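Putative N-acetylmuramoyl-L-alanine amidase,autolysin cwp6 (Peptoclostridium difficile, PDB 5J72) probably cleaves the amide bond between N-acetylmuramic acid and L-alanine in peptidoglycan as a zinc-dependent autolysin, and carries CWB2 modules of the cell wall-anchoring type. Local coordinates at residues 146-151 against 183-188; 158-163 against 171-176. All coordinates share one frame; numbering follows the deposited sequence.

Contact 1: residues 146-151 against 183-188; sequences EISKQG and PILLAN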
loop_
_atom_site.group_PDB
_atom_site.type_symbol
_atom_site.label_atom_id
_atom_site.label_comp_id
_atom_site.label_asym_id
_atom_site.label_seq_id
_atom_site.Cartn_x
_atom_site.Cartn_y
_atom_site.Cartn_z
ATOM N N GLU A 146 -10.282 -1.198 17.119
ATOM C CA GLU A 146 -9.351 -2.311 17.242
ATOM C C GLU A 146 -7.932 -1.869 16.934
ATOM O O GLU A 146 -6.991 -2.435 17.470
ATOM C CB GLU A 146 -9.737 -3.470 16.320
ATOM C CG GLU A 146 -11.091 -4.076 16.728
ATOM C CD GLU A 146 -11.040 -4.599 18.199
ATOM O OE1 GLU A 146 -11.877 -4.177 19.027
ATOM O OE2 GLU A 146 -10.144 -5.387 18.510
ATOM N N ILE A 147 -7.778 -0.862 16.057
ATOM C CA ILE A 147 -6.444 -0.355 15.712
ATOM C C ILE A 147 -5.844 0.368 16.949
ATOM O O ILE A 147 -4.665 0.226 17.269
ATOM C CB ILE A 147 -6.592 0.585 14.498
ATOM C CG1 ILE A 147 -6.864 -0.253 13.193
ATOM C CG2 ILE A 147 -5.253 1.366 14.290
ATOM C CD1 ILE A 147 -7.353 0.673 12.017
ATOM N N SER A 148 -6.664 1.160 17.575
ATOM C CA SER A 148 -6.318 1.921 18.781
ATOM C C SER A 148 -5.833 0.944 19.906
ATOM O O SER A 148 -4.782 1.141 20.523
ATOM C CB SER A 148 -7.590 2.707 19.220
ATOM O OG SER A 148 -7.252 3.384 20.427
ATOM N N LYS A 149 -6.567 -0.149 20.119
ATOM C CA LYS A 149 -6.178 -1.159 21.151
ATOM C C LYS A 149 -4.921 -1.826 20.809
ATOM O O LYS A 149 -4.157 -2.217 21.687
ATOM C CB LYS A 149 -7.278 -2.208 21.277
ATOM C CG LYS A 149 -8.445 -1.629 22.014
ATOM C CD LYS A 149 -9.630 -2.617 22.045
ATOM C CE LYS A 149 -10.728 -1.954 22.864
ATOM N NZ LYS A 149 -11.998 -2.763 22.946
ATOM N N GLN A 150 -4.648 -1.992 19.518
ATOM C CA GLN A 150 -3.385 -2.617 19.132
ATOM C C GLN A 150 -2.185 -1.761 19.385
ATOM O O GLN A 150 -1.181 -2.259 19.926
ATOM C CB GLN A 150 -3.422 -2.971 17.606
ATOM C CG GLN A 150 -2.205 -3.776 17.137
ATOM C CD GLN A 150 -2.161 -5.162 17.791
ATOM O OE1 GLN A 150 -3.196 -5.703 18.230
ATOM N NE2 GLN A 150 -0.957 -5.768 17.796
ATOM N N GLY A 151 -2.201 -0.463 19.011
ATOM C CA GLY A 151 -0.955 0.283 19.192
ATOM C C GLY A 151 -0.918 1.131 20.470
ATOM O O GLY A 151 0.129 1.693 20.840
ATOM N N PRO A 183 -3.787 7.636 18.231
ATOM C CA PRO A 183 -4.630 6.966 17.271
ATOM C C PRO A 183 -5.689 7.975 16.715
ATOM O O PRO A 183 -5.933 9.047 17.326
ATOM C CB PRO A 183 -5.357 5.905 18.104
ATOM C CG PRO A 183 -5.518 6.586 19.472
ATOM C CD PRO A 183 -4.176 7.362 19.640
ATOM N N ILE A 184 -6.310 7.610 15.611
ATOM C CA ILE A 184 -7.381 8.404 15.063
ATOM C C ILE A 184 -8.664 7.580 15.343
ATOM O O ILE A 184 -8.753 6.393 14.981
ATOM C CB ILE A 184 -7.208 8.579 13.552
ATOM C CG1 ILE A 184 -6.041 9.552 13.284
ATOM C CG2 ILE A 184 -8.594 9.001 12.943
ATOM C CD1 ILE A 184 -5.557 9.644 11.784
ATOM N N LEU A 185 -9.636 8.188 16.016
ATOM C CA LEU A 185 -10.922 7.508 16.202
ATOM C C LEU A 185 -11.971 8.331 15.381
ATOM O O LEU A 185 -11.693 9.457 14.987
ATOM C CB LEU A 185 -11.415 7.468 17.691
ATOM C CG LEU A 185 -10.503 6.607 18.580
ATOM C CD1 LEU A 185 -11.004 6.677 20.054
ATOM C CD2 LEU A 185 -10.399 5.130 18.067
ATOM N N LEU A 186 -13.149 7.780 15.211
ATOM C CA LEU A 186 -14.116 8.437 14.337
ATOM C C LEU A 186 -15.391 8.933 15.006
ATOM O O LEU A 186 -15.931 8.280 15.903
ATOM C CB LEU A 186 -14.526 7.389 13.256
ATOM C CG LEU A 186 -13.336 6.805 12.483
ATOM C CD1 LEU A 186 -13.814 5.729 11.538
ATOM C CD2 LEU A 186 -12.580 7.905 11.760
ATOM N N ALA A 187 -15.874 10.081 14.509
ATOM C CA ALA A 187 -17.093 10.721 14.994
ATOM C C ALA A 187 -18.095 10.907 13.818
ATOM O O ALA A 187 -17.735 10.711 12.651
ATOM C CB ALA A 187 -16.749 12.102 15.490
ATOM N N ASN A 188 -19.340 11.261 14.176
ATOM C CA ASN A 188 -20.362 11.660 13.227
ATOM C C ASN A 188 -20.372 13.165 13.375
ATOM O O ASN A 188 -19.716 13.704 14.281
ATOM C CB ASN A 188 -21.695 11.048 13.573
ATOM C CG ASN A 188 -21.695 9.594 13.201
ATOM O OD1 ASN A 188 -21.306 9.256 12.074
ATOM N ND2 ASN A 188 -22.109 8.670 14.036
#
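Helix 140-151 meets strand 184-187, at one side of a four-stranded parallel sheet; both segments belong to a cell wall binding (CWB2) module, and Ser148 is the helix residue that touches Pro183 and Leu185. The two backbones come nearest at Ser148 and Pro183, whose CA atoms are 5.5 Å apart. Serine suits so close an approach because its side chain is short. Its hydroxyl lies anti to the backbone N (chi1 177°), a setting that brings it to the CB-CG edge of the proline ring: Ser148 OG is 3.8 Å from Pro183 CG and almost as near Pro183 CB. This is van der Waals contact, since a proline ring carbon offers no polar partner; the buried hydroxyl is instead hydrogen-bonded to the carboxylate of Glu199 on helix 194-203, which also lies against Leu185.

Leu185 reaches the helix with one branch. With CG anti to the carbonyl carbon (chi1 -66°), the side chain leans back to the helix, and the methyl CD2 comes within 3.9 Å of Ser148 CB, so the serine presents its carbon to the leucine as well as its oxygen to the proline. Pro183, just ahead of the strand, lacks an N-H but takes part in the sheet through its carbonyl, which accepts a bond from Val160 N of strand 158-163. The ring also touches Trp152 and Ser156, and a bound calcium ion lies about 8 Å from the Pro183 side chain.

The arrangement is van der Waals packing of a small, hydrogen-bonded serine on the entry to an end strand and on its Leu185, here in the parallel alpha/beta fold of a CWB2 module.

Contact 2: residues 158-163 against 171-176; sequences KVVIVN and ITATPL
Purely apolar packing joins strand 158-163, an inner strand of the four-stranded parallel sheet, to the segment 171-176 that leads into helix 174-180, at the start of a beta-alpha-beta unit. Ala173 faces two valines of the strand. Its CB is 4.3 Å from Val162 CG2 and 4.5 Å from Val160 CG1, so a single methyl meets one methyl branch from each valine.

Val160 and Val162 are two residues apart, and the alternation of an extended strand puts both on the same face of the sheet, the face turned to Ala173; Ile161 between them points to the other face and packs on Leu185 and Val208. The closest CA atoms, those of Val160 and Ala173, are still 8.0 Å apart, a spacing filled by the side chains themselves. Beta-branched valine suits the strand, where its forked end gives a broad apolar surface close to the backbone. Alanine suits the facing position because its lone methyl is small enough to rest against one methyl of each valine.

Leu176 lies nearby, but its side chain stays 5.4 Å from the strand. Within the segment a weak backbone bond runs from Leu176 N to Ala173 O, 3.1 Å.

Around this core, Val160 and Val162 both touch Ile211 of strand 207-211, while Val160 also touches Ile184 of strand 184-187. Helix 241-253 packs on the 171-176 segment, with Thr172 meeting Ser245 and Ile248, and Pro175 meeting Ile252.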
loop_
_atom_site.group_PDB
_atom_site.type_symbol
_atom_site.label_atom_id
_atom_site.label_comp_id
_atom_site.label_asym_id
_atom_site.label_seq_id
_atom_site.Cartn_x
_atom_site.Cartn_y
_atom_site.Cartn_z
ATOM N N LYS A 158 -3.335 11.844 23.880
ATOM C CA LYS A 158 -4.059 12.557 22.823
ATOM C C LYS A 158 -4.792 11.561 21.920
ATOM O O LYS A 158 -4.333 10.410 21.754
ATOM C CB LYS A 158 -3.112 13.340 21.912
ATOM C CG LYS A 158 -2.414 14.512 22.629
ATOM C CD LYS A 158 -1.383 15.202 21.654
ATOM C CE LYS A 158 -1.157 16.662 21.976
ATOM N NZ LYS A 158 -0.425 16.787 23.214
ATOM N N VAL A 159 -5.914 11.973 21.375
ATOM C CA VAL A 159 -6.676 11.204 20.401
ATOM C C VAL A 159 -7.063 12.182 19.308
ATOM O O VAL A 159 -7.548 13.281 19.623
ATOM C CB VAL A 159 -7.976 10.536 20.961
ATOM C CG1 VAL A 159 -8.732 9.783 19.838
ATOM C CG2 VAL A 159 -7.623 9.552 22.108
ATOM N N VAL A 160 -6.878 11.784 18.035
ATOM C CA VAL A 160 -7.301 12.609 16.915
ATOM C C VAL A 160 -8.658 12.114 16.495
ATOM O O VAL A 160 -8.909 10.908 16.418
ATOM C CB VAL A 160 -6.282 12.529 15.771
ATOM C CG1 VAL A 160 -6.822 13.264 14.479
ATOM C CG2 VAL A 160 -4.981 13.148 16.254
ATOM N N ILE A 161 -9.561 13.040 16.182
ATOM C CA ILE A 161 -10.889 12.596 15.761
ATOM C C ILE A 161 -11.187 13.203 14.373
ATOM O O ILE A 161 -10.890 14.368 14.153
ATOM C CB ILE A 161 -11.899 13.201 16.788
ATOM C CG1 ILE A 161 -11.854 12.406 18.143
ATOM C CG2 ILE A 161 -13.297 13.124 16.153
ATOM C CD1 ILE A 161 -12.674 11.127 18.083
ATOM N N VAL A 162 -11.745 12.421 13.512
ATOM C CA VAL A 162 -12.104 12.828 12.135
ATOM C C VAL A 162 -13.523 12.337 11.981
ATOM O O VAL A 162 -13.901 11.369 12.606
ATOM C CB VAL A 162 -11.149 12.076 11.173
ATOM C CG1 VAL A 162 -11.726 12.019 9.781
ATOM C CG2 VAL A 162 -9.755 12.769 11.208
ATOM N N ASN A 163 -14.307 13.017 11.161
ATOM C CA ASN A 163 -15.652 12.560 10.855
ATOM C C ASN A 163 -15.545 11.306 10.047
ATOM O O ASN A 163 -14.914 11.356 8.975
ATOM C CB ASN A 163 -16.357 13.641 10.025
ATOM C CG ASN A 163 -17.771 13.247 9.622
ATOM O OD1 ASN A 163 -18.041 12.096 9.262
ATOM N ND2 ASN A 163 -18.755 14.179 9.715
ATOM N N ILE A 171 -7.564 12.935 5.451
ATOM C CA ILE A 171 -6.508 12.285 4.738
ATOM C C ILE A 171 -5.133 12.902 5.012
ATOM O O ILE A 171 -4.149 12.299 4.602
ATOM C CB ILE A 171 -6.596 12.413 3.083
ATOM C CG1 ILE A 171 -6.606 13.953 2.727
ATOM C CG2 ILE A 171 -7.850 11.653 2.586
ATOM C CD1 ILE A 171 -7.274 14.353 1.383
ATOM N N THR A 172 -5.015 14.081 5.608
ATOM C CA THR A 172 -3.653 14.584 5.886
ATOM C C THR A 172 -3.418 14.516 7.434
ATOM O O THR A 172 -2.385 15.002 7.923
ATOM C CB THR A 172 -3.499 16.049 5.412
ATOM O OG1 THR A 172 -4.553 16.799 5.993
ATOM C CG2 THR A 172 -3.560 16.124 3.843
ATOM N N ALA A 173 -4.343 13.900 8.163
ATOM C CA ALA A 173 -4.254 13.763 9.640
ATOM C C ALA A 173 -3.214 12.759 10.076
ATOM O O ALA A 173 -2.710 12.928 11.166
ATOM C CB ALA A 173 -5.589 13.315 10.194
ATOM N N THR A 174 -2.824 11.725 9.242
ATOM C CA THR A 174 -1.867 10.730 9.757
ATOM C C THR A 174 -0.564 11.273 10.191
ATOM O O THR A 174 -0.095 10.872 11.247
ATOM C CB THR A 174 -1.685 9.526 8.737
ATOM O OG1 THR A 174 -2.919 8.818 8.765
ATOM C CG2 THR A 174 -0.570 8.617 9.116
ATOM N N PRO A 175 0.109 12.191 9.449
ATOM C CA PRO A 175 1.403 12.697 9.926
ATOM C C PRO A 175 1.314 13.456 11.278
ATOM O O PRO A 175 2.260 13.478 12.054
ATOM C CB PRO A 175 1.882 13.597 8.757
ATOM C CG PRO A 175 1.216 12.996 7.567
ATOM C CD PRO A 175 -0.169 12.626 8.064
ATOM N N LEU A 176 0.165 14.101 11.513
ATOM C CA LEU A 176 0.002 14.804 12.803
ATOM C C LEU A 176 -0.281 13.776 13.911
ATOM O O LEU A 176 0.282 13.879 14.993
ATOM C CB LEU A 176 -1.180 15.748 12.692
ATOM C CG LEU A 176 -1.443 16.554 14.029
ATOM C CD1 LEU A 176 -0.162 17.344 14.421
ATOM C CD2 LEU A 176 -2.571 17.569 13.765
#

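Overall arrangement
After the N-terminal strands, the chain runs through helix 140-151, strand 158-163, helix 174-180 and strand 184-187. Contact 2 closes the short connection between strand 158-163 and the segment entering helix 174-180, with seven residues between its two segments. Contact 1 closes the wider loop from helix 140-151 to strand 184-187, and contact 2 falls wholly within it; the two do not cross. They meet at the sheet, where strands 158-163 and 184-187 are parallel neighbours: Leu185 N lies 2.8 Å from Val160 O, a probable hydrogen bond. Together they tie a preceding helix and a crossover helix to one sheet of the same CWB2 module.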